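Long-range contacts in lytic polysaccharide monooxygenase (Neurospora crassa, PDB 4QI8), which probably cleaves the glycosidic bonds of cellulose oxidatively at a copper centre, drawing on a reducing agent and O2 or H2O2: residues H1-P5 / F156-C160; P75-A81 / W99-E105. The contacts are given in a common frame with arbitrary orientation. Residue numbers count along the deposited sequence, not the author numbering.

Contact 1: H1-P5 / F156-C160. With CU (copper (II) ion), chain C; NO3 (nitrate ion), chain D.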
loop_
_atom_site.group_PDB
_atom_site.type_symbol
_atom_site.label_atom_id
_atom_site.label_comp_id
_atom_site.label_asym_id
_atom_site.label_seq_id
_atom_site.Cartn_x
_atom_site.Cartn_y
_atom_site.Cartn_z
ATOM N N HIS A 1 6.436 -6.074 12.966
ATOM C CA HIS A 1 6.326 -4.715 13.487
ATOM C C HIS A 1 7.268 -3.756 12.780
ATOM O O HIS A 1 8.474 -3.760 12.990
ATOM C CB HIS A 1 6.586 -4.706 14.983
ATOM C CG HIS A 1 5.432 -5.224 15.751
ATOM N ND1 HIS A 1 4.771 -6.378 15.390
ATOM C CD2 HIS A 1 4.776 -4.719 16.821
ATOM C CE1 HIS A 1 3.775 -6.574 16.235
ATOM N NE2 HIS A 1 3.760 -5.589 17.112
ATOM N N TYR A 2 6.696 -2.922 11.923
ATOM C CA TYR A 2 7.425 -1.909 11.163
ATOM C C TYR A 2 6.426 -0.862 10.689
ATOM O O TYR A 2 5.233 -1.143 10.511
ATOM C CB TYR A 2 8.217 -2.502 9.965
ATOM C CG TYR A 2 7.619 -3.774 9.427
ATOM C CD1 TYR A 2 7.997 -5.010 9.943
ATOM C CD2 TYR A 2 6.634 -3.749 8.442
ATOM C CE1 TYR A 2 7.416 -6.177 9.499
ATOM C CE2 TYR A 2 6.056 -4.925 7.977
ATOM C CZ TYR A 2 6.455 -6.136 8.517
ATOM O OH TYR A 2 5.874 -7.308 8.078
ATOM N N THR A 3 6.935 0.347 10.522
ATOM C CA THR A 3 6.207 1.418 9.878
ATOM C C THR A 3 6.696 1.570 8.436
ATOM O O THR A 3 7.705 0.999 8.037
ATOM C CB THR A 3 6.446 2.738 10.606
ATOM O OG1 THR A 3 7.832 3.043 10.502
ATOM C CG2 THR A 3 6.018 2.675 12.081
ATOM N N PHE A 4 5.958 2.369 7.675
ATOM C CA PHE A 4 6.359 2.812 6.341
ATOM C C PHE A 4 6.389 4.344 6.344
ATOM O O PHE A 4 5.441 5.000 5.917
ATOM C CB PHE A 4 5.425 2.237 5.272
ATOM C CG PHE A 4 5.601 0.766 5.076
ATOM C CD1 PHE A 4 6.623 0.290 4.281
ATOM C CD2 PHE A 4 4.756 -0.149 5.684
ATOM C CE1 PHE A 4 6.822 -1.062 4.113
ATOM C CE2 PHE A 4 4.965 -1.513 5.515
ATOM C CZ PHE A 4 5.988 -1.962 4.721
ATOM N N PRO A 5 7.470 4.929 6.885
ATOM C CA PRO A 5 7.413 6.353 7.239
ATOM C C PRO A 5 7.930 7.336 6.188
ATOM O O PRO A 5 7.815 8.540 6.390
ATOM C CB PRO A 5 8.302 6.410 8.477
ATOM C CG PRO A 5 9.378 5.391 8.165
ATOM C CD PRO A 5 8.658 4.267 7.460
ATOM N N PHE A 156 -1.774 -6.125 8.939
ATOM C CA PHE A 156 -1.571 -5.118 7.897
ATOM C C PHE A 156 -0.742 -3.948 8.432
ATOM O O PHE A 156 -1.110 -3.309 9.426
ATOM C CB PHE A 156 -2.913 -4.584 7.377
ATOM C CG PHE A 156 -3.776 -5.615 6.695
ATOM C CD1 PHE A 156 -4.567 -6.490 7.426
ATOM C CD2 PHE A 156 -3.832 -5.667 5.314
ATOM C CE1 PHE A 156 -5.372 -7.412 6.785
ATOM C CE2 PHE A 156 -4.642 -6.583 4.675
ATOM C CZ PHE A 156 -5.410 -7.456 5.416
ATOM N N TYR A 157 0.368 -3.667 7.755
ATOM C CA TYR A 157 1.263 -2.559 8.098
ATOM C C TYR A 157 1.151 -1.557 6.947
ATOM O O TYR A 157 1.501 -1.875 5.820
ATOM C CB TYR A 157 2.702 -3.073 8.270
ATOM C CG TYR A 157 2.822 -4.106 9.367
ATOM C CD1 TYR A 157 3.054 -3.713 10.689
ATOM C CD2 TYR A 157 2.703 -5.471 9.101
ATOM C CE1 TYR A 157 3.155 -4.641 11.705
ATOM C CE2 TYR A 157 2.812 -6.406 10.118
ATOM C CZ TYR A 157 3.035 -5.984 11.417
ATOM O OH TYR A 157 3.142 -6.878 12.459
ATOM N N ILE A 158 0.616 -0.370 7.232
ATOM C CA ILE A 158 0.087 0.542 6.215
ATOM C C ILE A 158 0.576 1.970 6.421
ATOM O O ILE A 158 0.701 2.419 7.567
ATOM C CB ILE A 158 -1.464 0.539 6.272
ATOM C CG1 ILE A 158 -2.010 -0.831 5.864
ATOM C CG2 ILE A 158 -2.075 1.642 5.406
ATOM C CD1 ILE A 158 -3.434 -1.081 6.360
ATOM N N SER A 159 0.785 2.694 5.321
ATOM C CA SER A 159 0.773 4.155 5.372
ATOM C C SER A 159 0.387 4.686 4.001
ATOM O O SER A 159 0.301 3.934 3.031
ATOM C CB SER A 159 2.135 4.724 5.797
ATOM O OG SER A 159 3.066 4.552 4.748
ATOM N N CYS A 160 0.198 6.006 3.930
ATOM C CA CYS A 160 -0.113 6.688 2.680
ATOM C C CYS A 160 0.720 7.941 2.485
ATOM O O CYS A 160 0.793 8.789 3.367
ATOM C CB CYS A 160 -1.574 7.115 2.635
ATOM S SG CYS A 160 -2.713 5.733 2.568
HETATM CU CU CU C . 5.265 -7.567 13.867
HETATM N N NO3 D . -0.076 -4.442 17.696
HETATM O O1 NO3 D . -0.644 -4.390 18.919
HETATM O O2 NO3 D . -0.735 -4.247 16.537
HETATM O O3 NO3 D . 1.243 -4.689 17.645
HETATM O O HOH W 1 3.147 2.667 9.106
HETATM O O HOH W 2 3.899 -8.903 14.608
HETATM O O HOH W 3 6.927 -8.596 15.438
#

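Contact 2: P75-A81 / W99-E105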
loop_
_atom_site.group_PDB
_atom_site.type_symbol
_atom_site.label_atom_id
_atom_site.label_comp_id
_atom_site.label_asym_id
_atom_site.label_seq_id
_atom_site.Cartn_x
_atom_site.Cartn_y
_atom_site.Cartn_z
ATOM N N PRO A 75 2.865 -10.459 1.399
ATOM C CA PRO A 75 3.046 -9.560 0.257
ATOM C C PRO A 75 3.050 -8.070 0.584
ATOM O O PRO A 75 2.258 -7.592 1.398
ATOM C CB PRO A 75 1.814 -9.854 -0.595
ATOM C CG PRO A 75 0.771 -10.173 0.419
ATOM C CD PRO A 75 1.490 -10.989 1.454
ATOM N N MET A 76 3.937 -7.347 -0.093
ATOM C CA MET A 76 3.748 -5.916 -0.297
ATOM C C MET A 76 2.724 -5.674 -1.396
ATOM O O MET A 76 2.712 -6.377 -2.418
ATOM C CB MET A 76 5.044 -5.240 -0.735
ATOM C CG MET A 76 6.129 -5.213 0.302
ATOM S SD MET A 76 5.711 -4.272 1.794
ATOM C CE MET A 76 5.367 -2.676 1.123
ATOM N N GLN A 77 1.904 -4.642 -1.220
ATOM C CA GLN A 77 0.996 -4.178 -2.272
ATOM C C GLN A 77 0.959 -2.653 -2.232
ATOM O O GLN A 77 1.073 -2.052 -1.160
ATOM C CB GLN A 77 -0.413 -4.768 -2.114
ATOM C CG GLN A 77 -0.400 -6.246 -1.774
ATOM C CD GLN A 77 -1.713 -6.979 -1.993
ATOM O OE1 GLN A 77 -1.706 -8.146 -2.378
ATOM N NE2 GLN A 77 -2.833 -6.321 -1.732
ATOM N N PHE A 78 0.800 -2.036 -3.401
ATOM C CA PHE A 78 0.712 -0.581 -3.513
ATOM C C PHE A 78 -0.489 -0.178 -4.354
ATOM O O PHE A 78 -0.783 -0.801 -5.380
ATOM C CB PHE A 78 1.987 0.009 -4.147
ATOM C CG PHE A 78 3.224 -0.146 -3.303
ATOM C CD1 PHE A 78 3.501 0.755 -2.281
ATOM C CD2 PHE A 78 4.110 -1.192 -3.526
ATOM C CE1 PHE A 78 4.631 0.615 -1.513
ATOM C CE2 PHE A 78 5.235 -1.340 -2.736
ATOM C CZ PHE A 78 5.491 -0.438 -1.732
ATOM N N TYR A 79 -1.158 0.891 -3.928
ATOM C CA TYR A 79 -2.313 1.436 -4.617
ATOM C C TYR A 79 -2.148 2.943 -4.775
ATOM O O TYR A 79 -1.541 3.608 -3.927
ATOM C CB TYR A 79 -3.593 1.214 -3.826
ATOM C CG TYR A 79 -4.079 -0.205 -3.632
ATOM C CD1 TYR A 79 -3.445 -1.081 -2.764
ATOM C CD2 TYR A 79 -5.227 -0.657 -4.294
ATOM C CE1 TYR A 79 -3.940 -2.376 -2.562
ATOM C CE2 TYR A 79 -5.729 -1.927 -4.081
ATOM C CZ TYR A 79 -5.087 -2.781 -3.229
ATOM O OH TYR A 79 -5.616 -4.031 -3.029
ATOM N N LEU A 80 -2.748 3.471 -5.837
ATOM C CA LEU A 80 -2.875 4.909 -6.028
ATOM C C LEU A 80 -4.336 5.339 -5.994
ATOM O O LEU A 80 -5.230 4.570 -6.354
ATOM C CB LEU A 80 -2.326 5.304 -7.396
ATOM C CG LEU A 80 -0.807 5.357 -7.521
ATOM C CD1 LEU A 80 -0.380 5.528 -8.978
ATOM C CD2 LEU A 80 -0.221 6.498 -6.680
ATOM N N ALA A 81 -4.562 6.589 -5.596
ATOM C CA ALA A 81 -5.880 7.215 -5.695
ATOM C C ALA A 81 -5.676 8.666 -6.078
ATOM O O ALA A 81 -4.895 9.371 -5.443
ATOM C CB ALA A 81 -6.640 7.111 -4.380
ATOM N N TRP A 99 -9.327 3.743 -5.314
ATOM C CA TRP A 99 -7.992 3.161 -5.215
ATOM C C TRP A 99 -7.787 2.100 -6.287
ATOM O O TRP A 99 -8.593 1.178 -6.393
ATOM C CB TRP A 99 -7.807 2.518 -3.840
ATOM C CG TRP A 99 -7.868 3.491 -2.703
ATOM C CD1 TRP A 99 -8.968 3.833 -1.977
ATOM C CD2 TRP A 99 -6.782 4.253 -2.170
ATOM N NE1 TRP A 99 -8.637 4.758 -1.014
ATOM C CE2 TRP A 99 -7.297 5.040 -1.120
ATOM C CE3 TRP A 99 -5.424 4.353 -2.486
ATOM C CZ2 TRP A 99 -6.493 5.913 -0.379
ATOM C CZ3 TRP A 99 -4.633 5.226 -1.756
ATOM C CH2 TRP A 99 -5.166 5.979 -0.706
ATOM N N PHE A 100 -6.699 2.214 -7.045
ATOM C CA PHE A 100 -6.333 1.156 -7.979
ATOM C C PHE A 100 -4.956 0.632 -7.620
ATOM O O PHE A 100 -4.082 1.371 -7.162
ATOM C CB PHE A 100 -6.426 1.590 -9.458
ATOM C CG PHE A 100 -5.581 2.782 -9.838
ATOM C CD1 PHE A 100 -6.026 4.070 -9.606
ATOM C CD2 PHE A 100 -4.363 2.608 -10.473
ATOM C CE1 PHE A 100 -5.267 5.161 -9.975
ATOM C CE2 PHE A 100 -3.607 3.697 -10.863
ATOM C CZ PHE A 100 -4.061 4.977 -10.617
ATOM N N LYS A 101 -4.799 -0.673 -7.802
ATOM C CA LYS A 101 -3.581 -1.367 -7.447
ATOM C C LYS A 101 -2.558 -1.210 -8.549
ATOM O O LYS A 101 -2.869 -1.433 -9.717
ATOM C CB LYS A 101 -3.889 -2.843 -7.231
ATOM C CG LYS A 101 -2.700 -3.676 -6.789
ATOM C CD LYS A 101 -3.042 -5.157 -6.704
ATOM C CE LYS A 101 -3.870 -5.487 -5.483
ATOM N NZ LYS A 101 -4.375 -6.888 -5.556
ATOM N N ILE A 102 -1.334 -0.849 -8.177
ATOM C CA ILE A 102 -0.244 -0.755 -9.141
ATOM C C ILE A 102 0.855 -1.797 -8.934
ATOM O O ILE A 102 1.740 -1.918 -9.774
ATOM C CB ILE A 102 0.366 0.664 -9.232
ATOM C CG1 ILE A 102 0.975 1.104 -7.898
ATOM C CG2 ILE A 102 -0.692 1.645 -9.709
ATOM C CD1 ILE A 102 1.775 2.382 -8.017
ATOM N N TYR A 103 0.788 -2.563 -7.853
ATOM C CA TYR A 103 1.750 -3.622 -7.601
ATOM C C TYR A 103 1.190 -4.565 -6.555
ATOM O O TYR A 103 0.617 -4.117 -5.561
ATOM C CB TYR A 103 3.081 -3.046 -7.086
ATOM C CG TYR A 103 4.053 -4.116 -6.623
ATOM C CD1 TYR A 103 4.069 -4.552 -5.306
ATOM C CD2 TYR A 103 4.948 -4.704 -7.511
ATOM C CE1 TYR A 103 4.934 -5.544 -4.893
ATOM C CE2 TYR A 103 5.824 -5.700 -7.104
ATOM C CZ TYR A 103 5.819 -6.112 -5.795
ATOM O OH TYR A 103 6.687 -7.103 -5.381
ATOM N N HIS A 104 1.396 -5.861 -6.750
ATOM C CA HIS A 104 1.302 -6.802 -5.649
ATOM C C HIS A 104 2.349 -7.890 -5.782
ATOM O O HIS A 104 2.767 -8.253 -6.882
ATOM C CB HIS A 104 -0.124 -7.345 -5.429
ATOM C CG HIS A 104 -0.693 -8.192 -6.529
ATOM N ND1 HIS A 104 -2.046 -8.410 -6.603
ATOM C CD2 HIS A 104 -0.138 -8.911 -7.537
ATOM C CE1 HIS A 104 -2.310 -9.210 -7.618
ATOM N NE2 HIS A 104 -1.171 -9.526 -8.208
ATOM N N GLU A 105 2.772 -8.391 -4.632
ATOM C CA GLU A 105 3.849 -9.366 -4.554
ATOM C C GLU A 105 3.324 -10.792 -4.592
ATOM O O GLU A 105 2.409 -11.144 -3.854
ATOM C CB GLU A 105 4.601 -9.144 -3.244
ATOM C CG GLU A 105 5.779 -10.072 -3.030
ATOM C CD GLU A 105 6.526 -9.791 -1.734
ATOM O OE1 GLU A 105 6.293 -8.724 -1.111
ATOM O OE2 GLU A 105 7.356 -10.648 -1.347
#

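Contact 1: H1-P5 / F156-C160
Metal coordination dominates the N-terminal end of this contact. His-1 chelates the copper through its amino nitrogen (N to CU 2.1 Å) and its ring (ND1 to CU 2.0 Å), and His-72 completes the histidine brace that defines lytic polysaccharide monooxygenases. Tyr-157 brings its OH to 2.6 Å from CU, in the axial position opposite water 3; water 2 is a further ligand at 2.0 Å. A nitrate ion, probably from the crystallisation liquor, accepts a weak hydrogen bond from His-1 NE2 to its O3 (2.7 Å).

Direct hydrogen bonds between the segments are sparse. His-1 N reaches Tyr-157 OH weakly at 3.4 Å, the hydroxyl also bonding Gln-155, whereas Ser-159 OG donates firmly to Phe-4 O at 2.7 Å. Water 1 bridges Phe-4 N (3.2 Å) and Ile-158 O (2.9 Å), filling the gap between backbones that run nearly parallel, 12° apart, without pairing as a sheet.

Aromatic packing fills the rest. The Tyr-2 and Tyr-157 rings meet obliquely, with centroids 4.3 Å apart and planes at 36°, while Phe-4 CE2 lies 3.9 Å from Tyr-157 CB. The Tyr-2 hydroxyl is held by His-142. The chemistry implies that one tyrosine serves two purposes: its ring is wedged in the sandwich interior while its hydroxyl completes the copper sphere beside the N terminus.

Contact 2: P75-A81 / W99-E105
Antiparallel pairing joins strand 76-81 to strand 99-104, and a classic beta bulge interrupts it: Ile-102 and Tyr-103 both face Phe-78, whose O accepts from Ile-102 N at 2.9 Å and weakly from Tyr-103 N at 3.4 Å. Beyond the bulge, Leu-80 and Phe-100 exchange two backbone bonds, Leu-80 N to Phe-100 O at 2.8 Å and Phe-100 N to Leu-80 O at 2.9 Å.

Phe-100 adopts the p rotamer, which folds its ring back over Leu-80, so that Leu-80 CB sits over the face, 4.0 Å from the centroid. Tyr-103, in t, lays its ring along the partner strand, placing CD1 3.8 Å from Phe-78 CD2. On the opposite face, Ala-81 CB lies 3.6 Å from the centroid of the Trp-99 six-membered ring, and Lys-101, extended through chi2, makes a CH-pi contact over one face of the Tyr-79 ring, with CB 4.1 Å from its centroid. The lysine NZ then bonds the ND1 of His-104, a p rotamer, at 3.0 Å, and also the carbonyls of Pro-207 and Pro-209. Extended Glu-105 accepts from Met-76 N at its OE1 (2.9 Å), closing the end of the ladder.

Strand 134-144 flanks strand 76-82 on its other edge, and strand 178-179 continues the sheet past 99-104. Phe-78 and Ile-102 pack on strand 122-126 of the facing sheet; Tyr-79 and Trp-99 meet Phe-181, and Trp-99 reaches helix 39-42.

How the contacts relate
From its N terminus the chain enters strand 3-8, at the edge of the three-stranded sheet, and the fold closes its long loop only when strand 155-166 returns to it in contact 1. Contact 2 is nested inside that loop and closes a much shorter one, of 17 residues, between neighbouring strands. The first thus ties one sheet of the beta-sandwich to the other, while the second builds the six-stranded sheet from within, with strand 134-144 lying between 155-166 and 76-82. The contacts also touch: Phe-4 CE1 meets Met-76 CE at 3.7 Å, and Cys-160 SG, in its disulfide with Cys-42, lies 4.1 Å from Trp-99 CH2.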